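Local coordinates for intimin (Escherichia coli, PDB 1F00), which probably mediates attachment of enteropathogenic bacteria to host cells by binding the translocated receptor Tir through its C-terminal lectin-like domain, at residues 193-199 / 240-245; 206-211 / 278-282. One frame throughout, in Å; residues are numbered along the deposited sequence.

Contact 1: residues 193-199 / 240-245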
ATOM      1  N   ARG A 193       1.262  31.328 -18.349  1.00 18.22           N
ATOM      2  CA  ARG A 193       2.296  32.044 -17.613  1.00 18.51           C
ATOM      3  C   ARG A 193       1.626  33.360 -17.228  1.00 18.95           C
ATOM      4  O   ARG A 193       0.764  33.865 -17.960  1.00 20.07           O
ATOM      5  CB  ARG A 193       3.521  32.312 -18.484  1.00 19.88           C
ATOM      6  CG  ARG A 193       4.352  31.073 -18.778  1.00 22.51           C
ATOM      7  CD  ARG A 193       5.594  31.435 -19.578  1.00 26.31           C
ATOM      8  NE  ARG A 193       6.371  30.263 -19.973  1.00 33.38           N
ATOM      9  CZ  ARG A 193       5.913  29.278 -20.740  1.00 35.16           C
ATOM     10  NH1 ARG A 193       4.668  29.316 -21.203  1.00 38.28           N
ATOM     11  NH2 ARG A 193       6.700  28.258 -21.057  1.00 36.24           N
ATOM     12  N   VAL A 194       2.010  33.912 -16.085  1.00 16.35           N
ATOM     13  CA  VAL A 194       1.405  35.143 -15.606  1.00 16.77           C
ATOM     14  C   VAL A 194       2.460  36.094 -15.054  1.00 17.90           C
ATOM     15  O   VAL A 194       3.612  35.707 -14.858  1.00 17.73           O
ATOM     16  CB  VAL A 194       0.378  34.836 -14.490  1.00 17.38           C
ATOM     17  CG1 VAL A 194      -0.748  33.985 -15.046  1.00 16.78           C
ATOM     18  CG2 VAL A 194       1.062  34.107 -13.324  1.00 13.81           C
ATOM     19  N   THR A 195       2.073  37.343 -14.811  1.00 15.33           N
ATOM     20  CA  THR A 195       3.024  38.299 -14.256  1.00 16.53           C
ATOM     21  C   THR A 195       3.246  37.910 -12.799  1.00 16.07           C
ATOM     22  O   THR A 195       2.497  37.111 -12.242  1.00 12.07           O
ATOM     23  CB  THR A 195       2.485  39.745 -14.286  1.00 16.29           C
ATOM     24  OG1 THR A 195       1.381  39.862 -13.379  1.00 14.61           O
ATOM     25  CG2 THR A 195       2.029  40.114 -15.689  1.00 20.33           C
ATOM     26  N   TYR A 196       4.276  38.480 -12.187  1.00 15.63           N
ATOM     27  CA  TYR A 196       4.571  38.195 -10.791  1.00 17.70           C
ATOM     28  C   TYR A 196       3.383  38.589  -9.905  1.00 17.15           C
ATOM     29  O   TYR A 196       2.964  37.817  -9.047  1.00 16.97           O
ATOM     30  CB  TYR A 196       5.841  38.950 -10.360  1.00 16.81           C
ATOM     31  CG  TYR A 196       6.143  38.861  -8.879  1.00 16.37           C
ATOM     32  CD1 TYR A 196       5.547  39.737  -7.974  1.00 15.52           C
ATOM     33  CD2 TYR A 196       6.991  37.876  -8.377  1.00 12.40           C
ATOM     34  CE1 TYR A 196       5.783  39.636  -6.605  1.00 17.71           C
ATOM     35  CE2 TYR A 196       7.232  37.760  -7.007  1.00 15.28           C
ATOM     36  CZ  TYR A 196       6.625  38.646  -6.128  1.00 15.85           C
ATOM     37  OH  TYR A 196       6.858  38.549  -4.777  1.00 17.34           O
ATOM     38  N   ASN A 197       2.833  39.779 -10.115  1.00 18.43           N
ATOM     39  CA  ASN A 197       1.702  40.217  -9.301  1.00 21.36           C
ATOM     40  C   ASN A 197       0.487  39.311  -9.445  1.00 20.78           C
ATOM     41  O   ASN A 197      -0.213  39.047  -8.463  1.00 19.57           O
ATOM     42  CB  ASN A 197       1.318  41.664  -9.624  1.00 23.99           C
ATOM     43  CG  ASN A 197       2.277  42.667  -9.007  1.00 27.72           C
ATOM     44  OD1 ASN A 197       2.724  42.496  -7.871  1.00 29.86           O
ATOM     45  ND2 ASN A 197       2.585  43.727  -9.747  1.00 31.17           N
ATOM     46  N   ASP A 198       0.231  38.825 -10.657  1.00 18.61           N
ATOM     47  CA  ASP A 198      -0.903  37.933 -10.854  1.00 19.28           C
ATOM     48  C   ASP A 198      -0.651  36.609 -10.148  1.00 18.05           C
ATOM     49  O   ASP A 198      -1.589  35.954  -9.698  1.00 18.51           O
ATOM     50  CB  ASP A 198      -1.167  37.684 -12.339  1.00 20.15           C
ATOM     51  CG  ASP A 198      -1.905  38.831 -12.995  1.00 25.88           C
ATOM     52  OD1 ASP A 198      -2.507  39.643 -12.263  1.00 27.63           O
ATOM     53  OD2 ASP A 198      -1.896  38.919 -14.240  1.00 27.04           O
ATOM     54  N   ALA A 199       0.617  36.219 -10.047  1.00 16.55           N
ATOM     55  CA  ALA A 199       0.970  34.968  -9.383  1.00 15.88           C
ATOM     56  C   ALA A 199       0.715  35.112  -7.888  1.00 15.26           C
ATOM     57  O   ALA A 199       0.210  34.198  -7.240  1.00 16.36           O
ATOM     58  CB  ALA A 199       2.427  34.635  -9.636  1.00 14.77           C
ATOM     59  N   ILE A 240       8.798  26.706 -15.107  1.00 12.40           N
ATOM     60  CA  ILE A 240       9.513  27.838 -14.531  1.00 13.99           C
ATOM     61  C   ILE A 240       8.490  28.577 -13.664  1.00 14.09           C
ATOM     62  O   ILE A 240       7.425  28.969 -14.145  1.00 13.72           O
ATOM     63  CB  ILE A 240      10.073  28.753 -15.657  1.00 14.83           C
ATOM     64  CG1 ILE A 240      10.735  29.993 -15.052  1.00 16.48           C
ATOM     65  CG2 ILE A 240       8.962  29.135 -16.633  1.00 13.18           C
ATOM     66  CD1 ILE A 240      11.418  30.879 -16.089  1.00 16.07           C
ATOM     67  N   SER A 241       8.814  28.758 -12.385  1.00 15.66           N
ATOM     68  CA  SER A 241       7.895  29.389 -11.443  1.00 13.66           C
ATOM     69  C   SER A 241       8.484  30.556 -10.656  1.00 14.37           C
ATOM     70  O   SER A 241       9.643  30.524 -10.253  1.00 14.58           O
ATOM     71  CB  SER A 241       7.397  28.337 -10.446  1.00 14.74           C
ATOM     72  OG  SER A 241       7.104  27.114 -11.099  1.00 17.71           O
ATOM     73  N   TRP A 242       7.660  31.571 -10.421  1.00 13.49           N
ATOM     74  CA  TRP A 242       8.072  32.755  -9.670  1.00 13.84           C
ATOM     75  C   TRP A 242       8.370  32.403  -8.213  1.00 13.32           C
ATOM     76  O   TRP A 242       7.755  31.489  -7.658  1.00 11.88           O
ATOM     77  CB  TRP A 242       6.946  33.793  -9.638  1.00 14.46           C
ATOM     78  CG  TRP A 242       6.506  34.364 -10.949  1.00 16.36           C
ATOM     79  CD1 TRP A 242       5.328  34.123 -11.593  1.00 16.14           C
ATOM     80  CD2 TRP A 242       7.199  35.345 -11.728  1.00 16.55           C
ATOM     81  NE1 TRP A 242       5.239  34.900 -12.725  1.00 15.39           N
ATOM     82  CE2 TRP A 242       6.373  35.661 -12.830  1.00 14.75           C
ATOM     83  CE3 TRP A 242       8.436  35.991 -11.599  1.00 17.27           C
ATOM     84  CZ2 TRP A 242       6.743  36.600 -13.800  1.00 16.81           C
ATOM     85  CZ3 TRP A 242       8.806  36.928 -12.568  1.00 19.33           C
ATOM     86  CH2 TRP A 242       7.957  37.221 -13.653  1.00 18.21           C
ATOM     87  N   VAL A 243       9.312  33.118  -7.602  1.00 14.12           N
ATOM     88  CA  VAL A 243       9.603  32.935  -6.179  1.00 15.95           C
ATOM     89  C   VAL A 243       9.482  34.335  -5.586  1.00 14.78           C
ATOM     90  O   VAL A 243       9.721  35.324  -6.283  1.00 15.02           O
ATOM     91  CB  VAL A 243      11.032  32.362  -5.881  1.00 15.04           C
ATOM     92  CG1 VAL A 243      11.253  31.071  -6.654  1.00 16.66           C
ATOM     93  CG2 VAL A 243      12.105  33.391  -6.190  1.00 16.39           C
ATOM     94  N   GLN A 244       9.097  34.422  -4.313  1.00 16.69           N
ATOM     95  CA  GLN A 244       8.928  35.711  -3.631  1.00 14.76           C
ATOM     96  C   GLN A 244      10.089  36.674  -3.903  1.00 14.84           C
ATOM     97  O   GLN A 244      11.257  36.286  -3.858  1.00 14.87           O
ATOM     98  CB  GLN A 244       8.801  35.493  -2.116  1.00 13.71           C
ATOM     99  CG  GLN A 244       8.381  36.742  -1.340  1.00 16.25           C
ATOM    100  CD  GLN A 244       6.909  37.063  -1.511  1.00 17.99           C
ATOM    101  OE1 GLN A 244       6.508  38.231  -1.488  1.00 20.46           O
ATOM    102  NE2 GLN A 244       6.090  36.026  -1.668  1.00 17.05           N
ATOM    103  N   GLN A 245       9.765  37.932  -4.178  1.00 15.53           N
ATOM    104  CA  GLN A 245      10.797  38.937  -4.442  1.00 16.37           C
ATOM    105  C   GLN A 245      11.575  39.256  -3.172  1.00 16.58           C
ATOM    106  O   GLN A 245      11.005  39.271  -2.079  1.00 14.29           O
ATOM    107  CB  GLN A 245      10.177  40.257  -4.924  1.00 15.75           C
ATOM    108  CG  GLN A 245       9.674  40.303  -6.363  1.00 16.87           C
ATOM    109  CD  GLN A 245       9.028  41.645  -6.680  1.00 18.90           C
ATOM    110  OE1 GLN A 245       8.184  42.124  -5.927  1.00 18.24           O
ATOM    111  NE2 GLN A 245       9.423  42.257  -7.795  1.00 15.00           N
TER
HETATM  112  O   HOH W   1       5.396  40.462  -3.357  1.00 23.01           O
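Tyr196 lies across the indole of Trp242, its CA over the five-membered ring at 3.9 Å from the centroid and 15° off the normal, a CH-pi contact. Its phenol then turns an edge to the six-membered ring in an offset edge-to-face pair, with planes at 86° and centroids 5.9 Å apart. Trp242 NE1, at the ring edge, donates to Val194 O at 2.8 Å, while Ala199 CB touches Trp242 CD1 at 3.5 Å. At the far end of the phenol, Gln245 N donates to Tyr196 OH at 3.0 Å, and Gln245 CG covers one face of the ring, 3.8 Å from its centroid. A water bridges Tyr196 OH and Gln244 OE1. Thr195 is the N-cap of the helix, its OG1 accepting from Asp198 N at 3.1 Å, and Tyr196 is the first helical residue. Ala255 of strand 254-259 touches both side chains. The first turn of helix 196-205 is thus fastened to strand 240-242, which pairs antiparallel with 254-259, within the C-type lectin-like fold.

Contact 2: residues 206-211 / 278-282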
ATOM      1  N   PHE A 206      -5.833  30.921  -3.565  1.00 38.61           N
ATOM      2  CA  PHE A 206      -5.778  29.480  -3.328  1.00 37.54           C
ATOM      3  C   PHE A 206      -5.473  29.242  -1.855  1.00 36.21           C
ATOM      4  O   PHE A 206      -5.299  28.103  -1.420  1.00 36.87           O
ATOM      5  CB  PHE A 206      -4.688  28.829  -4.187  1.00 39.37           C
ATOM      6  CG  PHE A 206      -5.125  28.499  -5.592  1.00 42.77           C
ATOM      7  CD1 PHE A 206      -5.676  29.476  -6.421  1.00 44.40           C
ATOM      8  CD2 PHE A 206      -4.965  27.209  -6.094  1.00 43.51           C
ATOM      9  CE1 PHE A 206      -6.058  29.171  -7.731  1.00 44.36           C
ATOM     10  CE2 PHE A 206      -5.342  26.894  -7.399  1.00 44.55           C
ATOM     11  CZ  PHE A 206      -5.890  27.879  -8.220  1.00 44.71           C
ATOM     12  N   GLY A 207      -5.406  30.330  -1.095  1.00 34.86           N
ATOM     13  CA  GLY A 207      -5.121  30.236   0.325  1.00 32.42           C
ATOM     14  C   GLY A 207      -3.684  29.856   0.621  1.00 31.07           C
ATOM     15  O   GLY A 207      -3.378  29.379   1.713  1.00 31.30           O
ATOM     16  N   GLY A 208      -2.800  30.067  -0.351  1.00 27.78           N
ATOM     17  CA  GLY A 208      -1.399  29.733  -0.163  1.00 24.33           C
ATOM     18  C   GLY A 208      -0.507  30.944  -0.365  1.00 22.53           C
ATOM     19  O   GLY A 208      -0.979  32.075  -0.303  1.00 21.06           O
ATOM     20  N   LYS A 209       0.778  30.705  -0.618  1.00 18.85           N
ATOM     21  CA  LYS A 209       1.744  31.785  -0.829  1.00 19.36           C
ATOM     22  C   LYS A 209       2.715  31.398  -1.947  1.00 17.47           C
ATOM     23  O   LYS A 209       2.783  30.235  -2.334  1.00 16.03           O
ATOM     24  CB  LYS A 209       2.548  32.029   0.454  1.00 21.10           C
ATOM     25  CG  LYS A 209       1.701  32.255   1.706  1.00 22.93           C
ATOM     26  CD  LYS A 209       2.574  32.469   2.936  1.00 27.89           C
ATOM     27  CE  LYS A 209       1.729  32.611   4.201  1.00 28.35           C
ATOM     28  NZ  LYS A 209       0.734  33.725   4.069  1.00 30.91           N
ATOM     29  N   LEU A 210       3.461  32.369  -2.468  1.00 16.69           N
ATOM     30  CA  LEU A 210       4.447  32.076  -3.503  1.00 16.92           C
ATOM     31  C   LEU A 210       5.604  31.359  -2.815  1.00 17.54           C
ATOM     32  O   LEU A 210       5.752  31.444  -1.591  1.00 15.39           O
ATOM     33  CB  LEU A 210       5.007  33.366  -4.122  1.00 19.74           C
ATOM     34  CG  LEU A 210       4.292  34.080  -5.274  1.00 18.46           C
ATOM     35  CD1 LEU A 210       5.092  35.305  -5.681  1.00 20.88           C
ATOM     36  CD2 LEU A 210       4.150  33.140  -6.449  1.00 14.92           C
ATOM     37  N   PRO A 211       6.419  30.615  -3.582  1.00 16.01           N
ATOM     38  CA  PRO A 211       7.547  29.941  -2.939  1.00 17.52           C
ATOM     39  C   PRO A 211       8.357  31.090  -2.323  1.00 17.07           C
ATOM     40  O   PRO A 211       8.468  32.157  -2.925  1.00 16.79           O
ATOM     41  CB  PRO A 211       8.271  29.289  -4.116  1.00 16.29           C
ATOM     42  CG  PRO A 211       7.138  28.945  -5.041  1.00 14.40           C
ATOM     43  CD  PRO A 211       6.276  30.191  -4.989  1.00 15.32           C
ATOM     44  N   ALA A 278       2.539  30.411 -12.080  1.00 16.23           N
ATOM     45  CA  ALA A 278       2.259  30.659 -10.684  1.00 15.99           C
ATOM     46  C   ALA A 278       2.202  29.300  -9.999  1.00 16.29           C
ATOM     47  O   ALA A 278       1.322  28.482 -10.285  1.00 16.08           O
ATOM     48  CB  ALA A 278       0.930  31.391 -10.522  1.00 16.27           C
ATOM     49  N   THR A 279       3.172  29.046  -9.130  1.00 14.69           N
ATOM     50  CA  THR A 279       3.211  27.804  -8.378  1.00 15.67           C
ATOM     51  C   THR A 279       2.975  28.202  -6.932  1.00 16.45           C
ATOM     52  O   THR A 279       3.734  28.978  -6.356  1.00 16.38           O
ATOM     53  CB  THR A 279       4.566  27.071  -8.530  1.00 17.23           C
ATOM     54  OG1 THR A 279       4.645  26.495  -9.839  1.00 16.50           O
ATOM     55  CG2 THR A 279       4.691  25.952  -7.497  1.00 18.43           C
ATOM     56  N   CYS A 280       1.896  27.681  -6.362  1.00 15.16           N
ATOM     57  CA  CYS A 280       1.519  27.999  -4.994  1.00 16.77           C
ATOM     58  C   CYS A 280       1.963  26.941  -3.983  1.00 16.55           C
ATOM     59  O   CYS A 280       1.973  25.749  -4.280  1.00 15.66           O
ATOM     60  CB  CYS A 280      -0.001  28.177  -4.920  1.00 21.40           C
ATOM     61  SG  CYS A 280      -0.658  28.512  -3.272  1.00 25.71           S
ATOM     62  N   VAL A 281       2.332  27.400  -2.790  1.00 15.02           N
ATOM     63  CA  VAL A 281       2.744  26.515  -1.708  1.00 15.66           C
ATOM     64  C   VAL A 281       1.650  26.614  -0.642  1.00 18.85           C
ATOM     65  O   VAL A 281       1.421  27.688  -0.085  1.00 16.19           O
ATOM     66  CB  VAL A 281       4.084  26.957  -1.093  1.00 14.00           C
ATOM     67  CG1 VAL A 281       4.503  25.971   0.002  1.00 15.39           C
ATOM     68  CG2 VAL A 281       5.159  27.033  -2.177  1.00 14.35           C
ATOM     69  N   LYS A 282       0.977  25.495  -0.383  1.00 21.76           N
ATOM     70  CA  LYS A 282      -0.117  25.422   0.591  1.00 23.95           C
ATOM     71  C   LYS A 282       0.234  24.569   1.809  1.00 23.42           C
ATOM     72  O   LYS A 282      -0.288  24.864   2.904  1.00 24.66           O
ATOM     73  CB  LYS A 282      -1.369  24.839  -0.069  1.00 26.49           C
ATOM     74  CG  LYS A 282      -2.133  25.801  -0.955  1.00 31.96           C
ATOM     75  CD  LYS A 282      -3.114  25.051  -1.860  1.00 31.65           C
ATOM     76  CE  LYS A 282      -4.007  24.090  -1.078  1.00 33.70           C
ATOM     77  NZ  LYS A 282      -4.941  24.770  -0.143  1.00 30.95           N
ATOM     78  OXT LYS A 282       1.004  23.601   1.647  1.00 20.68           O
TER
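A Schellman motif closes helix 196-205, and in this C-type lectin-like domain the loop that follows crosses the end of the C-terminal strand. Gly207 supplies the positive phi (72°). Lys209 and Val281 form a single antiparallel hydrogen-bonded pair: Lys209 N to Val281 O is 3.1 Å, Val281 N to Lys209 O 2.9 Å. The t rotamer of Cys280 sets SG 3.4 Å from Gly208 CA; a CB on Gly208 would clash with that sulfur, so glycine suits the crossing. Phe206, chi1 m, touches Cys280 SG through CB at 4.1 Å while its ring leads away. Lys209 is extended through chi2 and chi3 and also leads away, whereas the two p angles ending Lys282 curl its chain back toward the helix end. Leu210 (m, t) packs on Tyr196, Val200 and Cys203 of helix 196-205. Val281, chi1 t, brings CG2 to 4.0 Å from Pro211 CG, and Pro211 CD rests 3.1 Å from Thr279 O.

The centres of contacts 1 and 2 lie about 10 Å apart, and their segments alternate along the chain: helix 196-205 runs from 193-199 into 206-211, while 240-245 and 278-282 come from later strands. The two also touch directly. Gln244 N lies 2.7 Å from Pro211 O, a probable hydrogen bond that ties the loop after the helix to the end of segment 240-245. Close to that bond, Tyr196 CE2 meets Leu210 CD1 at 3.5 Å, so the ring of contact 1 packs directly on a side chain of contact 2. Ser241 OG and Thr279 OG1, 2.8 Å apart and probably hydrogen-bonded, join strand 240-242 to strand 276-281 of the lectin-like domain.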